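Local atomic coordinates of acyl-CoA dehydrogenase domain protein Tcur3481 (Thermomonospora curvata, PDB entry 6WY9), a protein that binds FAD between its own chain and that of another protein, and probably catalyses acyl-CoA dehydrogenation as part of that complex. Residues Q263-D268 / Q316-G321; T42-L47 / S116-V121. All blocks are in the same frame, centred on the assembly; numbering follows the deposited sequence.

Interaction 1 (Q263-D268 / Q316-G321); sequences QHQLAD and QHLHGG. With FDA (dihydroflavine-adenine dinucleotide), chain C.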
ATOM      1  N   GLN B 263       8.457  -8.467  12.686  1.00 35.44           N
ATOM      2  CA  GLN B 263       7.711  -9.698  12.375  1.00 32.91           C
ATOM      3  C   GLN B 263       6.647  -9.438  11.325  1.00 34.15           C
ATOM      4  O   GLN B 263       6.418 -10.297  10.459  1.00 35.51           O
ATOM      5  CB  GLN B 263       7.091 -10.261  13.654  1.00 33.57           C
ATOM      6  CG  GLN B 263       8.213 -10.750  14.590  1.00 36.12           C
ATOM      7  CD  GLN B 263       7.713 -11.573  15.735  1.00 40.65           C
ATOM      8  OE1 GLN B 263       6.507 -11.714  15.878  1.00 42.73           O
ATOM      9  NE2 GLN B 263       8.630 -12.110  16.576  1.00 42.12           N
ATOM     10  N   HIS B 264       6.012  -8.245  11.353  1.00 33.11           N
ATOM     11  CA  HIS B 264       4.927  -7.960  10.420  1.00 33.13           C
ATOM     12  C   HIS B 264       5.430  -7.704   9.000  1.00 33.11           C
ATOM     13  O   HIS B 264       4.752  -8.091   8.035  1.00 32.90           O
ATOM     14  CB  HIS B 264       4.066  -6.788  10.933  1.00 32.66           C
ATOM     15  CG  HIS B 264       3.178  -7.206  12.084  1.00 33.61           C
ATOM     16  ND1 HIS B 264       2.060  -6.503  12.469  1.00 34.30           N
ATOM     17  CD2 HIS B 264       3.230  -8.291  12.890  1.00 35.61           C
ATOM     18  CE1 HIS B 264       1.448  -7.132  13.446  1.00 34.20           C
ATOM     19  NE2 HIS B 264       2.132  -8.235  13.722  1.00 37.12           N
ATOM     20  N   GLN B 265       6.595  -7.064   8.865  1.00 30.96           N
ATOM     21  CA  GLN B 265       7.215  -6.898   7.565  1.00 33.50           C
ATOM     22  C   GLN B 265       7.614  -8.249   7.013  1.00 34.17           C
ATOM     23  O   GLN B 265       7.372  -8.524   5.845  1.00 34.83           O
ATOM     24  CB  GLN B 265       8.444  -5.956   7.678  1.00 34.11           C
ATOM     25  CG  GLN B 265       7.967  -4.451   7.877  1.00 34.86           C
ATOM     26  CD  GLN B 265       9.092  -3.517   8.192  1.00 37.84           C
ATOM     27  OE1 GLN B 265       9.769  -3.036   7.295  1.00 41.97           O
ATOM     28  NE2 GLN B 265       9.325  -3.267   9.495  1.00 37.10           N
ATOM     29  N   LEU B 266       8.197  -9.121   7.859  1.00 32.29           N
ATOM     30  CA  LEU B 266       8.514 -10.468   7.402  1.00 34.32           C
ATOM     31  C   LEU B 266       7.260 -11.233   6.995  1.00 34.98           C
ATOM     32  O   LEU B 266       7.277 -11.991   6.014  1.00 35.90           O
ATOM     33  CB  LEU B 266       9.260 -11.245   8.493  1.00 34.61           C
ATOM     34  CG  LEU B 266      10.644 -10.705   8.871  1.00 37.08           C
ATOM     35  CD1 LEU B 266      11.057 -11.350  10.183  1.00 40.95           C
ATOM     36  CD2 LEU B 266      11.681 -11.114   7.776  1.00 37.96           C
ATOM     37  N   ALA B 267       6.173 -11.092   7.763  1.00 34.12           N
ATOM     38  CA  ALA B 267       4.933 -11.803   7.413  1.00 35.65           C
ATOM     39  C   ALA B 267       4.374 -11.317   6.085  1.00 33.76           C
ATOM     40  O   ALA B 267       3.773 -12.092   5.333  1.00 38.18           O
ATOM     41  CB  ALA B 267       3.862 -11.593   8.490  1.00 34.06           C
ATOM     42  N   ASP B 268       4.472 -10.028   5.825  1.00 32.70           N
ATOM     43  CA  ASP B 268       3.928  -9.538   4.563  1.00 34.17           C
ATOM     44  C   ASP B 268       4.719 -10.111   3.401  1.00 33.39           C
ATOM     45  O   ASP B 268       4.134 -10.464   2.373  1.00 32.18           O
ATOM     46  CB  ASP B 268       3.910  -8.020   4.526  1.00 35.79           C
ATOM     47  CG  ASP B 268       2.759  -7.417   5.375  1.00 37.83           C
ATOM     48  OD1 ASP B 268       1.784  -8.101   5.749  1.00 37.06           O
ATOM     49  OD2 ASP B 268       2.861  -6.230   5.642  1.00 37.24           O
ATOM     50  N   GLN B 316      15.797  -5.279   2.061  1.00 35.41           N
ATOM     51  CA  GLN B 316      16.834  -4.255   2.203  1.00 35.16           C
ATOM     52  C   GLN B 316      16.644  -3.462   3.490  1.00 36.08           C
ATOM     53  O   GLN B 316      17.574  -3.291   4.288  1.00 35.25           O
ATOM     54  CB  GLN B 316      16.823  -3.280   1.027  1.00 33.47           C
ATOM     55  CG  GLN B 316      17.451  -3.789  -0.254  1.00 35.55           C
ATOM     56  CD  GLN B 316      18.835  -4.383  -0.054  1.00 36.85           C
ATOM     57  OE1 GLN B 316      19.032  -5.558  -0.368  1.00 37.26           O
ATOM     58  NE2 GLN B 316      19.814  -3.561   0.425  1.00 35.63           N
ATOM     59  N   HIS B 317      15.442  -2.945   3.693  1.00 34.72           N
ATOM     60  CA  HIS B 317      15.214  -2.085   4.823  1.00 36.45           C
ATOM     61  C   HIS B 317      15.538  -2.796   6.142  1.00 36.77           C
ATOM     62  O   HIS B 317      16.176  -2.209   7.038  1.00 35.29           O
ATOM     63  CB  HIS B 317      13.758  -1.586   4.802  1.00 35.57           C
ATOM     64  CG  HIS B 317      13.459  -0.732   5.992  1.00 37.13           C
ATOM     65  ND1 HIS B 317      13.952   0.548   6.111  1.00 36.60           N
ATOM     66  CD2 HIS B 317      12.835  -1.011   7.171  1.00 37.08           C
ATOM     67  CE1 HIS B 317      13.606   1.046   7.291  1.00 38.71           C
ATOM     68  NE2 HIS B 317      12.942   0.112   7.958  1.00 37.49           N
ATOM     69  N   LEU B 318      15.072  -4.048   6.292  1.00 36.18           N
ATOM     70  CA  LEU B 318      15.234  -4.810   7.543  1.00 36.14           C
ATOM     71  C   LEU B 318      16.705  -5.086   7.888  1.00 37.42           C
ATOM     72  O   LEU B 318      17.017  -5.412   9.041  1.00 38.60           O
ATOM     73  CB  LEU B 318      14.459  -6.130   7.414  1.00 33.66           C
ATOM     74  CG  LEU B 318      12.943  -5.882   7.439  1.00 35.61           C
ATOM     75  CD1 LEU B 318      12.115  -7.178   7.132  1.00 35.20           C
ATOM     76  CD2 LEU B 318      12.584  -5.350   8.845  1.00 33.22           C
ATOM     77  N   HIS B 319      17.608  -5.019   6.896  1.00 37.82           N
ATOM     78  CA  HIS B 319      19.029  -5.216   7.162  1.00 36.87           C
ATOM     79  C   HIS B 319      19.725  -3.959   7.673  1.00 35.59           C
ATOM     80  O   HIS B 319      20.827  -4.066   8.233  1.00 36.28           O
ATOM     81  CB  HIS B 319      19.770  -5.684   5.907  1.00 35.18           C
ATOM     82  CG  HIS B 319      19.773  -7.159   5.733  1.00 36.16           C
ATOM     83  ND1 HIS B 319      18.781  -7.821   5.033  1.00 34.06           N
ATOM     84  CD2 HIS B 319      20.617  -8.111   6.202  1.00 35.56           C
ATOM     85  CE1 HIS B 319      19.047  -9.118   5.030  1.00 34.57           C
ATOM     86  NE2 HIS B 319      20.141  -9.325   5.750  1.00 35.84           N
ATOM     87  N   GLY B 320      19.161  -2.776   7.426  1.00 34.45           N
ATOM     88  CA  GLY B 320      19.943  -1.606   7.857  1.00 35.40           C
ATOM     89  C   GLY B 320      21.219  -1.515   7.022  1.00 37.18           C
ATOM     90  O   GLY B 320      21.300  -2.049   5.908  1.00 37.57           O
ATOM     91  N   GLY B 321      22.253  -0.868   7.590  1.00 36.42           N
ATOM     92  CA  GLY B 321      23.412  -0.508   6.780  1.00 37.00           C
ATOM     93  C   GLY B 321      24.084  -1.686   6.094  1.00 37.15           C
ATOM     94  O   GLY B 321      24.520  -1.576   4.940  1.00 38.15           O
TER
HETATM   95  PA  FDA C 401      20.082  -2.061  12.828  1.00 36.59           P
HETATM   96  O1A FDA C 401      20.611  -3.459  12.804  1.00 37.23           O
HETATM   97  O2A FDA C 401      20.080  -1.272  14.148  1.00 35.31           O
HETATM   98  O5B FDA C 401      18.436  -2.127  12.435  1.00 38.90           O
HETATM   99  C5B FDA C 401      18.322  -2.761  11.189  1.00 37.80           C
HETATM  100  C4B FDA C 401      16.830  -2.722  10.810  1.00 38.75           C
HETATM  101  O4B FDA C 401      16.098  -3.299  11.994  1.00 38.45           O
HETATM  102  C3B FDA C 401      16.260  -1.303  10.746  1.00 37.70           C
HETATM  103  O3B FDA C 401      16.366  -0.750   9.486  1.00 36.38           O
HETATM  104  C2B FDA C 401      14.790  -1.559  11.027  1.00 38.44           C
HETATM  105  O2B FDA C 401      14.076  -2.229   9.919  1.00 38.84           O
HETATM  106  C1B FDA C 401      14.817  -2.615  12.175  1.00 38.35           C
HETATM  107  N9A FDA C 401      14.697  -2.057  13.521  1.00 38.20           N
HETATM  108  C8A FDA C 401      15.711  -1.568  14.368  1.00 37.99           C
HETATM  109  N7A FDA C 401      15.243  -1.198  15.555  1.00 37.47           N
HETATM  110  C5A FDA C 401      13.888  -1.442  15.496  1.00 36.80           C
HETATM  111  C6A FDA C 401      12.870  -1.223  16.436  1.00 36.86           C
HETATM  112  N6A FDA C 401      13.130  -0.706  17.653  1.00 35.35           N
HETATM  113  N1A FDA C 401      11.590  -1.538  16.142  1.00 36.31           N
HETATM  114  C2A FDA C 401      11.403  -2.051  14.890  1.00 37.18           C
HETATM  115  N3A FDA C 401      12.270  -2.309  13.881  1.00 35.39           N
HETATM  116  C4A FDA C 401      13.526  -1.994  14.237  1.00 37.15           C
HETATM  117  N1  FDA C 401      26.382   6.365  10.682  1.00 42.49           N
HETATM  118  C2  FDA C 401      27.310   7.241  11.284  1.00 44.16           C
HETATM  119  O2  FDA C 401      27.574   7.135  12.502  1.00 45.25           O
HETATM  120  N3  FDA C 401      27.882   8.195  10.452  1.00 43.57           N
HETATM  121  C4  FDA C 401      27.606   8.329   9.071  1.00 41.87           C
HETATM  122  O4  FDA C 401      28.182   9.189   8.418  1.00 40.31           O
HETATM  123  C4X FDA C 401      26.651   7.393   8.540  1.00 41.06           C
HETATM  124  N5  FDA C 401      26.325   7.455   7.184  1.00 40.82           N
HETATM  125  C5X FDA C 401      25.836   6.325   6.586  1.00 38.59           C
HETATM  126  C6  FDA C 401      25.882   6.167   5.250  1.00 38.91           C
HETATM  127  C7  FDA C 401      25.387   4.969   4.676  1.00 39.36           C
HETATM  128  C7M FDA C 401      25.460   4.839   3.266  1.00 39.63           C
HETATM  129  C8  FDA C 401      24.844   3.989   5.421  1.00 40.08           C
HETATM  130  C8M FDA C 401      24.317   2.745   4.824  1.00 40.97           C
HETATM  131  C9  FDA C 401      24.763   4.161   6.792  1.00 39.73           C
HETATM  132  C9A FDA C 401      25.272   5.320   7.367  1.00 39.07           C
HETATM  133  N10 FDA C 401      25.199   5.516   8.757  1.00 40.09           N
HETATM  134  C10 FDA C 401      26.084   6.445   9.313  1.00 42.37           C
HETATM  135  C1' FDA C 401      24.705   4.400   9.612  1.00 40.26           C
HETATM  136  C2' FDA C 401      23.192   4.542   9.938  1.00 41.26           C
HETATM  137  O2' FDA C 401      22.986   5.538  10.819  1.00 41.20           O
HETATM  138  C3' FDA C 401      22.795   3.106  10.512  1.00 40.33           C
HETATM  139  O3' FDA C 401      22.813   2.133   9.488  1.00 37.90           O
HETATM  140  C4' FDA C 401      21.445   3.162  11.211  1.00 41.52           C
HETATM  141  O4' FDA C 401      21.612   3.901  12.371  1.00 43.24           O
HETATM  142  C5' FDA C 401      20.948   1.708  11.432  1.00 42.98           C
HETATM  143  O5' FDA C 401      21.858   1.074  12.281  1.00 40.99           O
HETATM  144  P   FDA C 401      22.137  -0.445  11.734  1.00 38.70           P
HETATM  145  O1P FDA C 401      22.613  -0.271  10.374  1.00 37.94           O
HETATM  146  O2P FDA C 401      23.011  -1.130  12.773  1.00 40.06           O
HETATM  147  O3P FDA C 401      20.690  -1.248  11.609  1.00 36.40           O

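Interaction 2 (T42-L47 / S116-V121); sequences TLWREL and SRRLTV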
ATOM      1  N   THR B  42      31.258 -22.188 -16.159  1.00 50.50           N
ATOM      2  CA  THR B  42      31.425 -23.430 -15.417  1.00 50.91           C
ATOM      3  C   THR B  42      30.075 -23.930 -14.928  1.00 48.01           C
ATOM      4  O   THR B  42      29.725 -25.105 -15.105  1.00 49.04           O
ATOM      5  CB  THR B  42      32.392 -23.208 -14.246  1.00 50.73           C
ATOM      6  OG1 THR B  42      33.639 -22.735 -14.786  1.00 53.29           O
ATOM      7  CG2 THR B  42      32.645 -24.559 -13.520  1.00 52.51           C
ATOM      8  N   LEU B  43      29.298 -23.033 -14.338  1.00 44.81           N
ATOM      9  CA  LEU B  43      27.941 -23.367 -13.919  1.00 44.79           C
ATOM     10  C   LEU B  43      27.096 -23.858 -15.099  1.00 45.78           C
ATOM     11  O   LEU B  43      26.326 -24.820 -14.968  1.00 45.36           O
ATOM     12  CB  LEU B  43      27.298 -22.147 -13.288  1.00 43.27           C
ATOM     13  CG  LEU B  43      25.861 -22.332 -12.786  1.00 44.66           C
ATOM     14  CD1 LEU B  43      25.781 -23.560 -11.846  1.00 45.09           C
ATOM     15  CD2 LEU B  43      25.350 -21.036 -12.079  1.00 41.71           C
ATOM     16  N   TRP B  44      27.225 -23.198 -16.257  1.00 44.89           N
ATOM     17  CA  TRP B  44      26.495 -23.621 -17.446  1.00 45.78           C
ATOM     18  C   TRP B  44      26.848 -25.060 -17.822  1.00 47.97           C
ATOM     19  O   TRP B  44      25.973 -25.870 -18.149  1.00 47.30           O
ATOM     20  CB  TRP B  44      26.809 -22.689 -18.616  1.00 47.51           C
ATOM     21  CG  TRP B  44      25.847 -22.903 -19.727  1.00 50.39           C
ATOM     22  CD1 TRP B  44      26.040 -23.627 -20.878  1.00 53.74           C
ATOM     23  CD2 TRP B  44      24.503 -22.419 -19.771  1.00 49.10           C
ATOM     24  NE1 TRP B  44      24.897 -23.602 -21.642  1.00 54.63           N
ATOM     25  CE2 TRP B  44      23.934 -22.877 -20.982  1.00 51.56           C
ATOM     26  CE3 TRP B  44      23.721 -21.638 -18.899  1.00 47.58           C
ATOM     27  CZ2 TRP B  44      22.605 -22.573 -21.357  1.00 51.14           C
ATOM     28  CZ3 TRP B  44      22.381 -21.320 -19.289  1.00 47.45           C
ATOM     29  CH2 TRP B  44      21.852 -21.795 -20.502  1.00 48.38           C
ATOM     30  N   ARG B  45      28.135 -25.383 -17.822  1.00 50.06           N
ATOM     31  CA  ARG B  45      28.544 -26.732 -18.210  1.00 56.48           C
ATOM     32  C   ARG B  45      28.098 -27.765 -17.179  1.00 52.89           C
ATOM     33  O   ARG B  45      27.724 -28.896 -17.530  1.00 52.63           O
ATOM     34  CB  ARG B  45      30.056 -26.788 -18.404  1.00 64.94           C
ATOM     35  CG  ARG B  45      30.585 -26.137 -19.681  1.00 73.56           C
ATOM     36  CD  ARG B  45      32.107 -26.406 -19.833  1.00 82.88           C
ATOM     37  NE  ARG B  45      32.895 -25.990 -18.662  1.00 86.31           N
ATOM     38  CZ  ARG B  45      33.345 -26.817 -17.712  1.00 89.47           C
ATOM     39  NH1 ARG B  45      33.090 -28.119 -17.780  1.00 93.03           N
ATOM     40  NH2 ARG B  45      34.053 -26.345 -16.687  1.00 87.69           N
ATOM     41  N   GLU B  46      28.147 -27.400 -15.906  1.00 50.74           N
ATOM     42  CA  GLU B  46      27.680 -28.303 -14.852  1.00 54.93           C
ATOM     43  C   GLU B  46      26.184 -28.589 -15.000  1.00 50.79           C
ATOM     44  O   GLU B  46      25.745 -29.742 -14.902  1.00 51.28           O
ATOM     45  CB  GLU B  46      27.973 -27.679 -13.480  1.00 58.63           C
ATOM     46  CG  GLU B  46      29.474 -27.408 -13.183  1.00 66.11           C
ATOM     47  CD  GLU B  46      30.141 -28.627 -12.637  1.00 74.68           C
ATOM     48  OE1 GLU B  46      29.455 -29.306 -11.843  1.00 77.85           O
ATOM     49  OE2 GLU B  46      31.303 -28.929 -13.020  1.00 77.77           O
ATOM     50  N   LEU B  47      25.389 -27.541 -15.244  1.00 47.62           N
ATOM     51  CA  LEU B  47      23.959 -27.711 -15.507  1.00 46.30           C
ATOM     52  C   LEU B  47      23.698 -28.617 -16.703  1.00 48.43           C
ATOM     53  O   LEU B  47      22.793 -29.461 -16.662  1.00 49.97           O
ATOM     54  CB  LEU B  47      23.304 -26.349 -15.750  1.00 45.77           C
ATOM     55  CG  LEU B  47      23.310 -25.500 -14.472  1.00 46.76           C
ATOM     56  CD1 LEU B  47      22.900 -24.062 -14.793  1.00 47.07           C
ATOM     57  CD2 LEU B  47      22.429 -26.090 -13.335  1.00 45.93           C
ATOM     58  N   SER B 116      26.450 -26.697 -25.561  1.00 55.61           N
ATOM     59  CA  SER B 116      27.322 -26.006 -26.506  1.00 55.19           C
ATOM     60  C   SER B 116      26.672 -24.815 -27.198  1.00 54.17           C
ATOM     61  O   SER B 116      27.388 -24.040 -27.842  1.00 56.16           O
ATOM     62  CB  SER B 116      27.810 -26.995 -27.568  1.00 58.53           C
ATOM     63  OG  SER B 116      26.696 -27.646 -28.140  1.00 58.67           O
ATOM     64  N   ARG B 117      25.353 -24.656 -27.100  1.00 51.37           N
ATOM     65  CA  ARG B 117      24.598 -23.661 -27.867  1.00 52.57           C
ATOM     66  C   ARG B 117      23.678 -22.897 -26.935  1.00 50.25           C
ATOM     67  O   ARG B 117      22.766 -23.490 -26.350  1.00 51.13           O
ATOM     68  CB  ARG B 117      23.754 -24.313 -28.961  1.00 54.89           C
ATOM     69  CG  ARG B 117      22.953 -23.318 -29.796  1.00 56.88           C
ATOM     70  CD  ARG B 117      21.983 -23.990 -30.794  1.00 58.95           C
ATOM     71  NE  ARG B 117      22.559 -25.175 -31.436  1.00 61.48           N
ATOM     72  CZ  ARG B 117      23.282 -25.161 -32.550  1.00 64.80           C
ATOM     73  NH1 ARG B 117      23.734 -26.301 -33.045  1.00 65.25           N
ATOM     74  NH2 ARG B 117      23.557 -24.019 -33.167  1.00 66.64           N
ATOM     75  N   ARG B 118      23.899 -21.592 -26.813  1.00 48.30           N
ATOM     76  CA  ARG B 118      23.016 -20.739 -26.026  1.00 46.51           C
ATOM     77  C   ARG B 118      22.268 -19.800 -26.960  1.00 45.98           C
ATOM     78  O   ARG B 118      22.664 -19.571 -28.106  1.00 45.83           O
ATOM     79  CB  ARG B 118      23.771 -19.926 -24.978  1.00 46.19           C
ATOM     80  CG  ARG B 118      24.500 -20.793 -23.917  1.00 49.98           C
ATOM     81  CD  ARG B 118      24.820 -20.011 -22.652  1.00 51.64           C
ATOM     82  NE  ARG B 118      25.642 -18.813 -22.877  1.00 53.39           N
ATOM     83  CZ  ARG B 118      26.950 -18.757 -22.621  1.00 56.79           C
ATOM     84  NH1 ARG B 118      27.571 -19.829 -22.138  1.00 59.01           N
ATOM     85  NH2 ARG B 118      27.643 -17.641 -22.852  1.00 57.74           N
ATOM     86  N   LEU B 119      21.195 -19.234 -26.424  1.00 46.71           N
ATOM     87  CA  LEU B 119      20.299 -18.369 -27.166  1.00 47.80           C
ATOM     88  C   LEU B 119      19.966 -17.188 -26.285  1.00 46.56           C
ATOM     89  O   LEU B 119      20.231 -17.193 -25.078  1.00 44.64           O
ATOM     90  CB  LEU B 119      19.013 -19.101 -27.559  1.00 50.06           C
ATOM     91  CG  LEU B 119      19.321 -20.354 -28.381  1.00 55.07           C
ATOM     92  CD1 LEU B 119      18.151 -21.300 -28.299  1.00 56.46           C
ATOM     93  CD2 LEU B 119      19.506 -19.859 -29.769  1.00 57.90           C
ATOM     94  N   THR B 120      19.373 -16.166 -26.890  1.00 46.26           N
ATOM     95  CA  THR B 120      18.684 -15.172 -26.082  1.00 45.79           C
ATOM     96  C   THR B 120      17.477 -14.695 -26.875  1.00 45.97           C
ATOM     97  O   THR B 120      17.254 -15.101 -28.020  1.00 44.79           O
ATOM     98  CB  THR B 120      19.627 -14.017 -25.667  1.00 45.51           C
ATOM     99  OG1 THR B 120      18.913 -13.097 -24.837  1.00 43.16           O
ATOM    100  CG2 THR B 120      20.188 -13.283 -26.911  1.00 46.40           C
ATOM    101  N   VAL B 121      16.669 -13.857 -26.228  1.00 45.86           N
ATOM    102  CA  VAL B 121      15.465 -13.323 -26.839  1.00 43.71           C
ATOM    103  C   VAL B 121      15.517 -11.804 -26.762  1.00 44.72           C
ATOM    104  O   VAL B 121      15.931 -11.235 -25.740  1.00 44.29           O
ATOM    105  CB  VAL B 121      14.207 -13.874 -26.148  1.00 43.17           C
ATOM    106  CG1 VAL B 121      14.254 -15.379 -26.232  1.00 44.69           C
ATOM    107  CG2 VAL B 121      14.134 -13.414 -24.652  1.00 39.79           C
TER
HETATM  108  O   HOH W   1      23.210 -24.730 -23.955  1.00 45.78           O

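Interaction 1 (Q263-D268 / Q316-G321)
Gln265 meets Leu318 along much of its length: CB lies 3.9 Å from Leu318 CD1, while the amide end passes the other methyl, with NE2 3.9 Å from Leu318 CD2. With CG anti to its carbonyl carbon (chi1 -73°), the extended glutamine sets OE1 3.7 Å from His317 CD2. The amide and imidazole planes are turned 34° apart, and the approach is oblique, with no hydrogen bond. A long side chain with an apolar stem and a polar end suits a place between a leucine and a second protein's chain: NE2 is bonded to Ala261 O and to an acidic side chain of that other chain. Leu266 adds an apolar touch, CD2 to Leu318 CD1 at 4.0 Å, and is backed by Leu239 and Leu246 of helix 215-248. This is packing between successive helices of the C-terminal helical domain of an acyl-CoA dehydrogenase fold, where helix 295-319 ends against the ribose and pyrophosphate of the bound FDA. The FDA ribose hydroxyl O3B lies over one face of the His317 ring, offset toward its rim, and donates to His317 O at 2.9 Å. Both ring nitrogens bond to the other protein's chain. Gly320 leaves the helix with positive phi and, lacking a side chain, makes room for FDA O3P; Gly321 N then binds FDA O1P at 2.9 Å, nearly straight at 166°.

Interaction 2 (T42-L47 / S116-V121)
One face of the Trp44 indole carries the aliphatic stem of Arg118, and a water lies in plane at the ring edge, beside NE1. The contact joins helix 41-49 of the N-terminal helical domain to the beginning of the beta domain of an acyl-CoA dehydrogenase fold, where strand 118-122 runs parallel to strand 160-169. Arg118 CD stands 3.4 Å from Trp44 CE2, above the middle of the double ring. This is a CH-pi contact: Arg118 CD is 3.7 Å from the centroid of the Trp44 six-membered ring and 21° off its normal. Arg118 CG lies next to it, 3.6 Å from Trp44 NE1, which puts two successive methylenes on the face. Trp44 projects toward the strand with CG anti to the backbone N (chi1 -167°), and its bulk also reaches Leu53, Val85 and Leu87, so a large, flat, mostly apolar residue fits where several parts of the chain converge.

The arginine's charge is used elsewhere. A bend at chi3 turns the guanidinium 76° from the indole plane, and its CZ is too far from the five-membered ring for more than a weak cation-pi attraction. NH1 instead makes a salt bridge with Glu41, in the first turn of the helix that carries Trp44, and NH2 donates to Thr158 O. Arginine thus suits this buried place doubly, offering methylenes to the aromatic surface and N-H groups to polar partners beyond it.

The indole's polar atom is served by the water, which bridges the two segments: it accepts from Trp44 NE1 at 3.1 Å and donates to the backbone Arg117 O at 2.7 Å.

Along the sequence both segments of interaction 2 precede those of interaction 1, and the two lie in separate parts of the subunit, with centres 35 Å apart and nearest atoms about 20 Å apart; they share no residue contact. Residues 42-47 and 116-121 join the N-terminal helices to the beta domain, far from the known cofactor-binding residues and untouched by other protein chains of the assembly. Residues 263-268 and 316-321 belong to the C-terminal helical domain and sit among other chains, with His317 and Gly321 among the known FAD-binding residues. A second FDA lies about 14 Å from the Gln265 side chain, whereas the first is bonded directly to His317 O and Gly321 N.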